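Local structure of phosphotransferase system, mannose/fructose/N-acetylgalactosamine-specific component IIB (Thermoanaerobacter tengcongensis, 3LFJ) at residues G36-K44 against Y163-E171; L123-R134 against S140-L151. The protein probably passes phosphoryl groups on to incoming sugars, as the cytoplasmic IIB component of a mannose-type phosphotransferase system. One frame throughout, in Å; residues are numbered along the deposited sequence.

Contact 1 (G36-K44 against Y163-E171); sequences GQVMTRWMK and YLQMIPDSE
Gln-165 meets Trp-42 at the rim of the indole, where OE1 lies 3.5 Å from CH2 with the amide nearly perpendicular to the ring. Its chain runs straight out with CG anti to the backbone N (chi1 -166°), and the far end is anchored because NE2 donates to Ser-170 O, which fixes which way the amide is turned. The principle that a tryptophan packs by its faces and pays its polar debt at one edge is well illustrated at the next residue: Met-166 O accepts from Trp-42 NE1 at 3.0 Å, with an N-H...O angle of 157°. The oxygen sits in the indole plane, although the donor is tilted from the plane of the carbonyl. Arg-28, on strand 22-30, binds Gln-165 O and, weakly, Met-166 O.

This loop leaves the C-terminal end of strand 161-164 in a mixed, mostly parallel alpha/beta sheet; in IIB relatives the phosphorylated histidine belongs to the loop that leads into the helix facing it.

Ile-167 turns CG2 to the helix, 4.1 Å from Val-38 CG1 and 4.0 Å from Arg-41 CD. Its N donates to Ser-170 OG at 3.0 Å, an almost straight bond within a type I turn that spans Ile-167 to Ser-170. Pro-168, second in that turn, lies over one face of the indole: CD stands 3.8 Å from the centroid of the five-membered ring and 14° off its normal, a CH-pi contact. Alongside, Pro-168 CG reaches 3.7 Å from Trp-42 CE3, while CD also touches Arg-41 CB.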
loop_
_atom_site.group_PDB
_atom_site.type_symbol
_atom_site.label_atom_id
_atom_site.label_comp_id
_atom_site.label_asym_id
_atom_site.label_seq_id
_atom_site.Cartn_x
_atom_site.Cartn_y
_atom_site.Cartn_z
ATOM N N GLY A 36 14.279 2.474 -6.003
ATOM C CA GLY A 36 14.489 2.983 -7.348
ATOM C C GLY A 36 13.716 4.272 -7.599
ATOM O O GLY A 36 13.644 5.145 -6.735
ATOM N N GLN A 37 13.130 4.383 -8.785
ATOM C CA GLN A 37 12.362 5.573 -9.145
ATOM C C GLN A 37 10.860 5.342 -9.021
ATOM O O GLN A 37 10.057 6.195 -9.391
ATOM C CB GLN A 37 12.678 5.985 -10.585
ATOM C CG GLN A 37 14.097 6.466 -10.788
ATOM C CD GLN A 37 14.421 7.655 -9.915
ATOM O OE1 GLN A 37 15.336 7.604 -9.091
ATOM N NE2 GLN A 37 13.663 8.733 -10.079
ATOM N N VAL A 38 10.473 4.180 -8.511
ATOM C CA VAL A 38 9.073 3.785 -8.528
ATOM C C VAL A 38 8.149 4.807 -7.859
ATOM O O VAL A 38 7.132 5.209 -8.427
ATOM C CB VAL A 38 8.911 2.387 -7.892
ATOM C CG1 VAL A 38 7.454 2.041 -7.676
ATOM C CG2 VAL A 38 9.587 1.343 -8.778
ATOM N N MET A 39 8.491 5.231 -6.650
ATOM C CA MET A 39 7.616 6.155 -5.949
ATOM C C MET A 39 7.690 7.562 -6.523
ATOM O O MET A 39 6.761 8.344 -6.369
ATOM C CB MET A 39 7.897 6.161 -4.442
ATOM C CG MET A 39 7.306 4.950 -3.726
ATOM S SD MET A 39 5.542 4.734 -3.972
ATOM C CE MET A 39 4.946 6.218 -3.178
ATOM N N THR A 40 8.801 7.896 -7.175
ATOM C CA THR A 40 8.899 9.188 -7.834
ATOM C C THR A 40 7.865 9.232 -8.955
ATOM O O THR A 40 7.153 10.229 -9.122
ATOM C CB THR A 40 10.322 9.425 -8.351
ATOM O OG1 THR A 40 11.222 9.451 -7.233
ATOM C CG2 THR A 40 10.412 10.747 -9.102
ATOM N N ARG A 41 7.737 8.127 -9.685
ATOM C CA ARG A 41 6.705 8.012 -10.706
ATOM C C ARG A 41 5.293 8.105 -10.121
ATOM O O ARG A 41 4.471 8.880 -10.591
ATOM C CB ARG A 41 6.868 6.719 -11.513
ATOM C CG ARG A 41 8.230 6.571 -12.173
ATOM C CD ARG A 41 8.226 5.398 -13.143
ATOM N NE ARG A 41 9.548 5.180 -13.718
ATOM C CZ ARG A 41 10.006 5.819 -14.789
ATOM N NH1 ARG A 41 9.242 6.714 -15.404
ATOM N NH2 ARG A 41 11.224 5.563 -15.242
ATOM N N TRP A 42 5.019 7.332 -9.070
ATOM C CA TRP A 42 3.693 7.343 -8.467
ATOM C C TRP A 42 3.290 8.711 -7.924
ATOM O O TRP A 42 2.148 9.125 -8.094
ATOM C CB TRP A 42 3.585 6.276 -7.363
ATOM C CG TRP A 42 3.363 4.905 -7.936
ATOM C CD1 TRP A 42 4.281 3.894 -8.037
ATOM C CD2 TRP A 42 2.147 4.407 -8.509
ATOM N NE1 TRP A 42 3.705 2.799 -8.642
ATOM C CE2 TRP A 42 2.401 3.088 -8.946
ATOM C CE3 TRP A 42 0.872 4.954 -8.707
ATOM C CZ2 TRP A 42 1.424 2.305 -9.575
ATOM C CZ3 TRP A 42 -0.109 4.167 -9.326
ATOM C CH2 TRP A 42 0.181 2.855 -9.748
ATOM N N MET A 43 4.223 9.412 -7.280
ATOM C CA MET A 43 3.862 10.653 -6.610
ATOM C C MET A 43 3.565 11.785 -7.578
ATOM O O MET A 43 2.906 12.746 -7.205
ATOM C CB MET A 43 4.920 11.066 -5.595
ATOM C CG MET A 43 4.978 10.137 -4.370
ATOM S SD MET A 43 3.385 9.725 -3.598
ATOM C CE MET A 43 2.986 11.261 -2.775
ATOM N N LYS A 44 4.028 11.662 -8.817
ATOM C CA LYS A 44 3.693 12.686 -9.811
ATOM C C LYS A 44 2.184 12.811 -10.034
ATOM O O LYS A 44 1.685 13.877 -10.406
ATOM C CB LYS A 44 4.465 12.464 -11.112
ATOM C CG LYS A 44 5.850 13.104 -11.038
ATOM C CD LYS A 44 6.786 12.672 -12.147
ATOM C CE LYS A 44 8.135 13.359 -11.975
ATOM N NZ LYS A 44 9.111 12.980 -13.033
ATOM N N TYR A 163 -6.185 -3.769 -7.520
ATOM C CA TYR A 163 -5.514 -4.137 -8.755
ATOM C C TYR A 163 -4.001 -4.192 -8.628
ATOM O O TYR A 163 -3.419 -3.542 -7.756
ATOM C CB TYR A 163 -5.938 -3.217 -9.904
ATOM C CG TYR A 163 -5.644 -1.739 -9.729
ATOM C CD1 TYR A 163 -6.662 -0.857 -9.394
ATOM C CD2 TYR A 163 -4.367 -1.221 -9.943
ATOM C CE1 TYR A 163 -6.423 0.490 -9.276
ATOM C CE2 TYR A 163 -4.111 0.133 -9.795
ATOM C CZ TYR A 163 -5.152 0.980 -9.474
ATOM O OH TYR A 163 -4.929 2.326 -9.347
ATOM N N LEU A 164 -3.383 -4.999 -9.485
ATOM C CA LEU A 164 -1.940 -5.115 -9.580
ATOM C C LEU A 164 -1.444 -4.136 -10.615
ATOM O O LEU A 164 -1.975 -4.080 -11.726
ATOM C CB LEU A 164 -1.558 -6.518 -10.043
ATOM C CG LEU A 164 -1.546 -7.629 -8.994
ATOM C CD1 LEU A 164 -2.901 -7.832 -8.349
ATOM C CD2 LEU A 164 -1.057 -8.914 -9.654
ATOM N N GLN A 165 -0.424 -3.371 -10.268
ATOM C CA GLN A 165 0.202 -2.453 -11.212
ATOM C C GLN A 165 1.528 -1.962 -10.656
ATOM O O GLN A 165 1.592 -1.424 -9.543
ATOM C CB GLN A 165 -0.700 -1.257 -11.521
ATOM C CG GLN A 165 -0.234 -0.465 -12.741
ATOM C CD GLN A 165 -1.123 0.728 -13.033
ATOM O OE1 GLN A 165 -1.816 1.237 -12.153
ATOM N NE2 GLN A 165 -1.112 1.178 -14.287
ATOM N N MET A 166 2.596 -2.134 -11.419
ATOM C CA MET A 166 3.923 -1.836 -10.910
ATOM C C MET A 166 4.176 -0.327 -10.839
ATOM O O MET A 166 4.562 0.202 -9.792
ATOM C CB MET A 166 4.972 -2.533 -11.775
ATOM C CG MET A 166 6.336 -2.577 -11.147
ATOM S SD MET A 166 7.536 -3.427 -12.178
ATOM C CE MET A 166 7.537 -2.381 -13.641
ATOM N N ILE A 167 3.977 0.352 -11.970
ATOM C CA ILE A 167 4.117 1.797 -12.066
ATOM C C ILE A 167 2.931 2.355 -12.849
ATOM O O ILE A 167 2.159 1.605 -13.441
ATOM C CB ILE A 167 5.456 2.220 -12.703
ATOM C CG1 ILE A 167 5.676 1.474 -14.024
ATOM C CG2 ILE A 167 6.610 1.976 -11.722
ATOM C CD1 ILE A 167 7.004 1.792 -14.708
ATOM N N PRO A 168 2.754 3.679 -12.822
ATOM C CA PRO A 168 1.504 4.205 -13.377
ATOM C C PRO A 168 1.245 3.866 -14.840
ATOM O O PRO A 168 0.079 3.806 -15.236
ATOM C CB PRO A 168 1.662 5.714 -13.184
ATOM C CG PRO A 168 2.485 5.817 -11.931
ATOM C CD PRO A 168 3.487 4.696 -12.045
ATOM N N ASP A 169 2.297 3.627 -15.613
ATOM C CA ASP A 169 2.127 3.390 -17.043
ATOM C C ASP A 169 2.298 1.926 -17.426
ATOM O O ASP A 169 2.290 1.585 -18.614
ATOM C CB ASP A 169 3.097 4.270 -17.841
ATOM C CG ASP A 169 2.719 5.739 -17.787
ATOM O OD1 ASP A 169 1.560 6.031 -17.428
ATOM O OD2 ASP A 169 3.582 6.592 -18.095
ATOM N N SER A 170 2.450 1.051 -16.435
ATOM C CA SER A 170 2.578 -0.373 -16.742
ATOM C C SER A 170 1.240 -1.124 -16.682
ATOM O O SER A 170 0.208 -0.539 -16.346
ATOM C CB SER A 170 3.664 -1.031 -15.874
ATOM O OG SER A 170 3.293 -1.063 -14.500
ATOM N N GLU A 171 1.250 -2.411 -17.041
ATOM C CA GLU A 171 0.016 -3.200 -17.079
ATOM C C GLU A 171 -0.753 -3.255 -15.751
ATOM O O GLU A 171 -0.183 -3.517 -14.686
ATOM C CB GLU A 171 0.273 -4.629 -17.580
ATOM C CG GLU A 171 -1.017 -5.400 -17.874
ATOM C CD GLU A 171 -0.781 -6.854 -18.282
ATOM O OE1 GLU A 171 0.369 -7.331 -18.190
ATOM O OE2 GLU A 171 -1.758 -7.520 -18.690
#

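Contact 2 (L123-R134 against S140-L151); sequences LNIGGVAKTPQR and SVSLSEDEVKTL
Val-128 and the loop facing it exchange two backbone bonds: its N donates to Ser-140 O at 2.9 Å, and its O accepts from Ser-142 N at 3.0 Å. A water next to this bridge donates to Ile-125 O and Gly-126 O and accepts from Ser-140 OG.

That a guanidinium can employ all three of its nitrogens at once is illustrated by Arg-134. Its side chain, extended from CG to NE, takes Glu-147 side-on, NE giving to OE1 at 3.0 Å and NH2 to OE2 at 2.9 Å. The guanidinium and carboxylate planes are 36° apart. The third nitrogen, NH1, donates to Ala-129 O at 2.8 Å, and Val-128 CG1 lies over one face of the group. A leucine in place of Arg-134 would probably leave the Glu-147 carboxylate without its counter-charge and Ala-129 O without this donor.

Glu-147 OE1 is shared, since Ser-144 N also reaches it at 2.9 Å, from above the carboxylate plane. Nearby, Lys-130 curls back, its chain kinked about CB-CG (chi2 72°) and again about CD-CE, which lets NZ donate to Thr-131 O and Arg-134 O. Ser-142 O is the exception: it is buried without a polar partner, and Val-128 CG1 lies 3.1 Å away. Deeper in, Ile-125 CD1 and Leu-151 CD2 meet tip to tip at 4.0 Å.

Glu-147 N returns a bond to Ser-144 OG, which completes a capping box at the start of helix 145-158, the connecting helix of a beta-alpha-beta crossover between the parallel strands 122-127 and 161-164.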
loop_
_atom_site.group_PDB
_atom_site.type_symbol
_atom_site.label_atom_id
_atom_site.label_comp_id
_atom_site.label_asym_id
_atom_site.label_seq_id
_atom_site.Cartn_x
_atom_site.Cartn_y
_atom_site.Cartn_z
ATOM N N LEU A 123 -6.687 -0.003 -3.691
ATOM C CA LEU A 123 -5.503 -0.682 -3.195
ATOM C C LEU A 123 -4.734 -1.249 -4.371
ATOM O O LEU A 123 -5.200 -2.179 -5.042
ATOM C CB LEU A 123 -5.900 -1.783 -2.227
ATOM C CG LEU A 123 -4.723 -2.560 -1.615
ATOM C CD1 LEU A 123 -3.804 -1.641 -0.817
ATOM C CD2 LEU A 123 -5.241 -3.667 -0.738
ATOM N N ASN A 124 -3.552 -0.690 -4.595
ATOM C CA ASN A 124 -2.665 -1.067 -5.680
ATOM C C ASN A 124 -1.626 -2.077 -5.177
ATOM O O ASN A 124 -0.848 -1.777 -4.274
ATOM C CB ASN A 124 -2.003 0.208 -6.196
ATOM C CG ASN A 124 -0.770 -0.053 -7.007
ATOM O OD1 ASN A 124 -0.761 -0.897 -7.925
ATOM N ND2 ASN A 124 0.278 0.676 -6.701
ATOM N N ILE A 125 -1.644 -3.287 -5.735
ATOM C CA ILE A 125 -0.628 -4.288 -5.387
ATOM C C ILE A 125 0.583 -4.072 -6.302
ATOM O O ILE A 125 0.542 -4.370 -7.504
ATOM C CB ILE A 125 -1.175 -5.734 -5.547
ATOM C CG1 ILE A 125 -2.563 -5.894 -4.901
ATOM C CG2 ILE A 125 -0.166 -6.729 -4.995
ATOM C CD1 ILE A 125 -2.639 -5.481 -3.407
ATOM N N GLY A 126 1.651 -3.513 -5.744
ATOM C CA GLY A 126 2.812 -3.101 -6.510
ATOM C C GLY A 126 4.000 -4.046 -6.512
ATOM O O GLY A 126 4.717 -4.145 -7.512
ATOM N N GLY A 127 4.222 -4.724 -5.390
ATOM C CA GLY A 127 5.384 -5.594 -5.264
ATOM C C GLY A 127 5.181 -6.632 -4.187
ATOM O O GLY A 127 4.930 -6.300 -3.031
ATOM N N VAL A 128 5.223 -7.903 -4.586
ATOM C CA VAL A 128 5.143 -9.004 -3.641
ATOM C C VAL A 128 6.085 -10.078 -4.182
ATOM O O VAL A 128 5.854 -10.615 -5.264
ATOM C CB VAL A 128 3.718 -9.579 -3.498
ATOM C CG1 VAL A 128 3.722 -10.638 -2.393
ATOM C CG2 VAL A 128 2.676 -8.495 -3.160
ATOM N N ALA A 129 7.168 -10.349 -3.458
ATOM C CA ALA A 129 8.208 -11.231 -3.987
ATOM C C ALA A 129 7.733 -12.682 -4.044
ATOM O O ALA A 129 6.915 -13.130 -3.245
ATOM C CB ALA A 129 9.471 -11.117 -3.153
ATOM N N LYS A 130 8.266 -13.417 -5.005
ATOM C CA LYS A 130 7.971 -14.837 -5.118
ATOM C C LYS A 130 8.530 -15.615 -3.926
ATOM O O LYS A 130 9.642 -15.371 -3.466
ATOM C CB LYS A 130 8.566 -15.374 -6.423
ATOM C CG LYS A 130 8.322 -16.871 -6.664
ATOM C CD LYS A 130 6.874 -17.117 -7.009
ATOM C CE LYS A 130 6.667 -18.510 -7.634
ATOM N NZ LYS A 130 6.926 -19.558 -6.645
ATOM N N THR A 131 7.738 -16.558 -3.417
ATOM C CA THR A 131 8.206 -17.543 -2.442
ATOM C C THR A 131 7.591 -18.850 -2.917
ATOM O O THR A 131 6.737 -18.839 -3.800
ATOM C CB THR A 131 7.696 -17.257 -1.015
ATOM O OG1 THR A 131 6.271 -17.374 -0.997
ATOM C CG2 THR A 131 8.102 -15.862 -0.547
ATOM N N PRO A 132 8.034 -19.987 -2.359
ATOM C CA PRO A 132 7.474 -21.249 -2.852
ATOM C C PRO A 132 5.965 -21.343 -2.667
ATOM O O PRO A 132 5.306 -22.039 -3.445
ATOM C CB PRO A 132 8.184 -22.295 -1.995
ATOM C CG PRO A 132 9.503 -21.662 -1.654
ATOM C CD PRO A 132 9.182 -20.201 -1.459
ATOM N N GLN A 133 5.438 -20.634 -1.671
ATOM C CA GLN A 133 4.014 -20.663 -1.344
ATOM C C GLN A 133 3.169 -19.739 -2.227
ATOM O O GLN A 133 1.940 -19.753 -2.165
ATOM C CB GLN A 133 3.814 -20.284 0.121
ATOM C CG GLN A 133 4.395 -21.285 1.133
ATOM C CD GLN A 133 5.922 -21.279 1.203
ATOM O OE1 GLN A 133 6.574 -20.268 0.927
ATOM N NE2 GLN A 133 6.497 -22.415 1.586
ATOM N N ARG A 134 3.831 -18.942 -3.059
ATOM C CA ARG A 134 3.133 -18.000 -3.918
ATOM C C ARG A 134 3.183 -18.429 -5.365
ATOM O O ARG A 134 4.134 -19.071 -5.803
ATOM C CB ARG A 134 3.755 -16.608 -3.781
ATOM C CG ARG A 134 3.583 -15.992 -2.402
ATOM C CD ARG A 134 4.310 -14.653 -2.282
ATOM N NE ARG A 134 3.824 -13.934 -1.111
ATOM C CZ ARG A 134 4.564 -13.107 -0.375
ATOM N NH1 ARG A 134 5.843 -12.885 -0.682
ATOM N NH2 ARG A 134 4.030 -12.507 0.682
ATOM N N SER A 140 6.648 -8.324 -10.952
ATOM C CA SER A 140 6.676 -7.660 -9.653
ATOM C C SER A 140 5.807 -8.321 -8.597
ATOM O O SER A 140 6.013 -8.090 -7.413
ATOM C CB SER A 140 6.314 -6.168 -9.763
ATOM O OG SER A 140 5.006 -5.986 -10.245
ATOM N N VAL A 141 4.828 -9.118 -9.007
ATOM C CA VAL A 141 3.883 -9.665 -8.030
ATOM C C VAL A 141 3.648 -11.173 -8.143
ATOM O O VAL A 141 3.342 -11.683 -9.224
ATOM C CB VAL A 141 2.511 -8.957 -8.112
ATOM C CG1 VAL A 141 1.477 -9.637 -7.193
ATOM C CG2 VAL A 141 2.652 -7.482 -7.738
ATOM N N SER A 142 3.809 -11.864 -7.016
ATOM C CA SER A 142 3.366 -13.247 -6.841
ATOM C C SER A 142 2.451 -13.285 -5.617
ATOM O O SER A 142 2.644 -12.514 -4.673
ATOM C CB SER A 142 4.568 -14.160 -6.581
ATOM O OG SER A 142 5.440 -14.199 -7.700
ATOM N N LEU A 143 1.460 -14.177 -5.609
ATOM C CA LEU A 143 0.512 -14.225 -4.490
ATOM C C LEU A 143 0.145 -15.661 -4.134
ATOM O O LEU A 143 0.006 -16.502 -5.023
ATOM C CB LEU A 143 -0.777 -13.465 -4.830
ATOM C CG LEU A 143 -0.692 -11.944 -5.024
ATOM C CD1 LEU A 143 -1.976 -11.404 -5.634
ATOM C CD2 LEU A 143 -0.410 -11.251 -3.699
ATOM N N SER A 144 -0.028 -15.941 -2.848
ATOM C CA SER A 144 -0.534 -17.259 -2.450
ATOM C C SER A 144 -2.045 -17.266 -2.573
ATOM O O SER A 144 -2.701 -16.223 -2.642
ATOM C CB SER A 144 -0.161 -17.581 -1.009
ATOM O OG SER A 144 -0.903 -16.755 -0.123
ATOM N N GLU A 145 -2.607 -18.462 -2.572
ATOM C CA GLU A 145 -4.044 -18.597 -2.556
ATOM C C GLU A 145 -4.639 -17.892 -1.327
ATOM O O GLU A 145 -5.649 -17.206 -1.431
ATOM C CB GLU A 145 -4.403 -20.082 -2.568
ATOM C CG GLU A 145 -5.855 -20.369 -2.824
ATOM C CD GLU A 145 -6.132 -21.871 -2.812
ATOM O OE1 GLU A 145 -6.490 -22.418 -3.874
ATOM O OE2 GLU A 145 -5.964 -22.496 -1.745
ATOM N N ASP A 146 -4.004 -18.040 -0.165
ATOM C CA ASP A 146 -4.491 -17.369 1.041
ATOM C C ASP A 146 -4.473 -15.852 0.887
ATOM O O ASP A 146 -5.370 -15.153 1.344
ATOM C CB ASP A 146 -3.678 -17.776 2.268
ATOM C CG ASP A 146 -4.086 -19.129 2.812
ATOM O OD1 ASP A 146 -5.109 -19.675 2.338
ATOM O OD2 ASP A 146 -3.384 -19.645 3.710
ATOM N N GLU A 147 -3.439 -15.336 0.232
ATOM C CA GLU A 147 -3.342 -13.897 0.045
ATOM C C GLU A 147 -4.450 -13.381 -0.863
ATOM O O GLU A 147 -5.019 -12.316 -0.619
ATOM C CB GLU A 147 -1.946 -13.514 -0.474
ATOM C CG GLU A 147 -0.924 -13.479 0.655
ATOM C CD GLU A 147 0.526 -13.650 0.214
ATOM O OE1 GLU A 147 0.812 -13.832 -0.990
ATOM O OE2 GLU A 147 1.387 -13.611 1.117
ATOM N N VAL A 148 -4.740 -14.128 -1.923
ATOM C CA VAL A 148 -5.812 -13.737 -2.823
ATOM C C VAL A 148 -7.156 -13.779 -2.091
ATOM O O VAL A 148 -7.981 -12.887 -2.277
ATOM C CB VAL A 148 -5.847 -14.602 -4.088
ATOM C CG1 VAL A 148 -7.005 -14.178 -4.960
ATOM C CG2 VAL A 148 -4.528 -14.454 -4.850
ATOM N N LYS A 149 -7.346 -14.791 -1.241
ATOM C CA LYS A 149 -8.549 -14.874 -0.407
ATOM C C LYS A 149 -8.672 -13.640 0.491
ATOM O O LYS A 149 -9.755 -13.068 0.652
ATOM C CB LYS A 149 -8.546 -16.159 0.432
ATOM C CG LYS A 149 -8.827 -17.425 -0.373
ATOM N N THR A 150 -7.583 -13.176 1.045
ATOM C CA THR A 150 -7.573 -11.976 1.871
ATOM C C THR A 150 -7.929 -10.739 1.052
ATOM O O THR A 150 -8.661 -9.852 1.544
ATOM C CB THR A 150 -6.197 -11.790 2.537
ATOM O OG1 THR A 150 -5.910 -12.919 3.371
ATOM C CG2 THR A 150 -6.232 -10.629 3.519
ATOM N N LEU A 151 -7.411 -10.628 -0.126
ATOM C CA LEU A 151 -7.725 -9.471 -0.949
ATOM C C LEU A 151 -9.211 -9.448 -1.311
ATOM O O LEU A 151 -9.852 -8.399 -1.261
ATOM C CB LEU A 151 -6.848 -9.427 -2.201
ATOM C CG LEU A 151 -5.368 -9.120 -1.922
ATOM C CD1 LEU A 151 -4.564 -9.209 -3.205
ATOM C CD2 LEU A 151 -5.217 -7.750 -1.293
HETATM O O HOH W 1 2.479 -4.737 -9.718
HETATM O O HOH W 2 -0.748 -20.737 -2.881
#

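Overall arrangement
From the N terminus, strand 22-30 enters the sheet and the chain then forms helix 38-43, the first half of contact 1. After 118 residues, which include strands 50-54, 78-81, 98-104 and 122-127, segment 163-171 closes the long loop, fixing helix 38-43 to the loop after strand 161-164. Contact 2 falls wholly within this interval and closes a far shorter loop of five residues, tying the end of strand 122-127 and the turn after it to the start of helix 145-158. That helix leads into strand 161-164 and so to contact 1. The contact centres are about 17 Å apart, yet neighbouring strands join them: Tyr-163 O and Ile-125 N, 2.7 Å apart, are probably hydrogen-bonded.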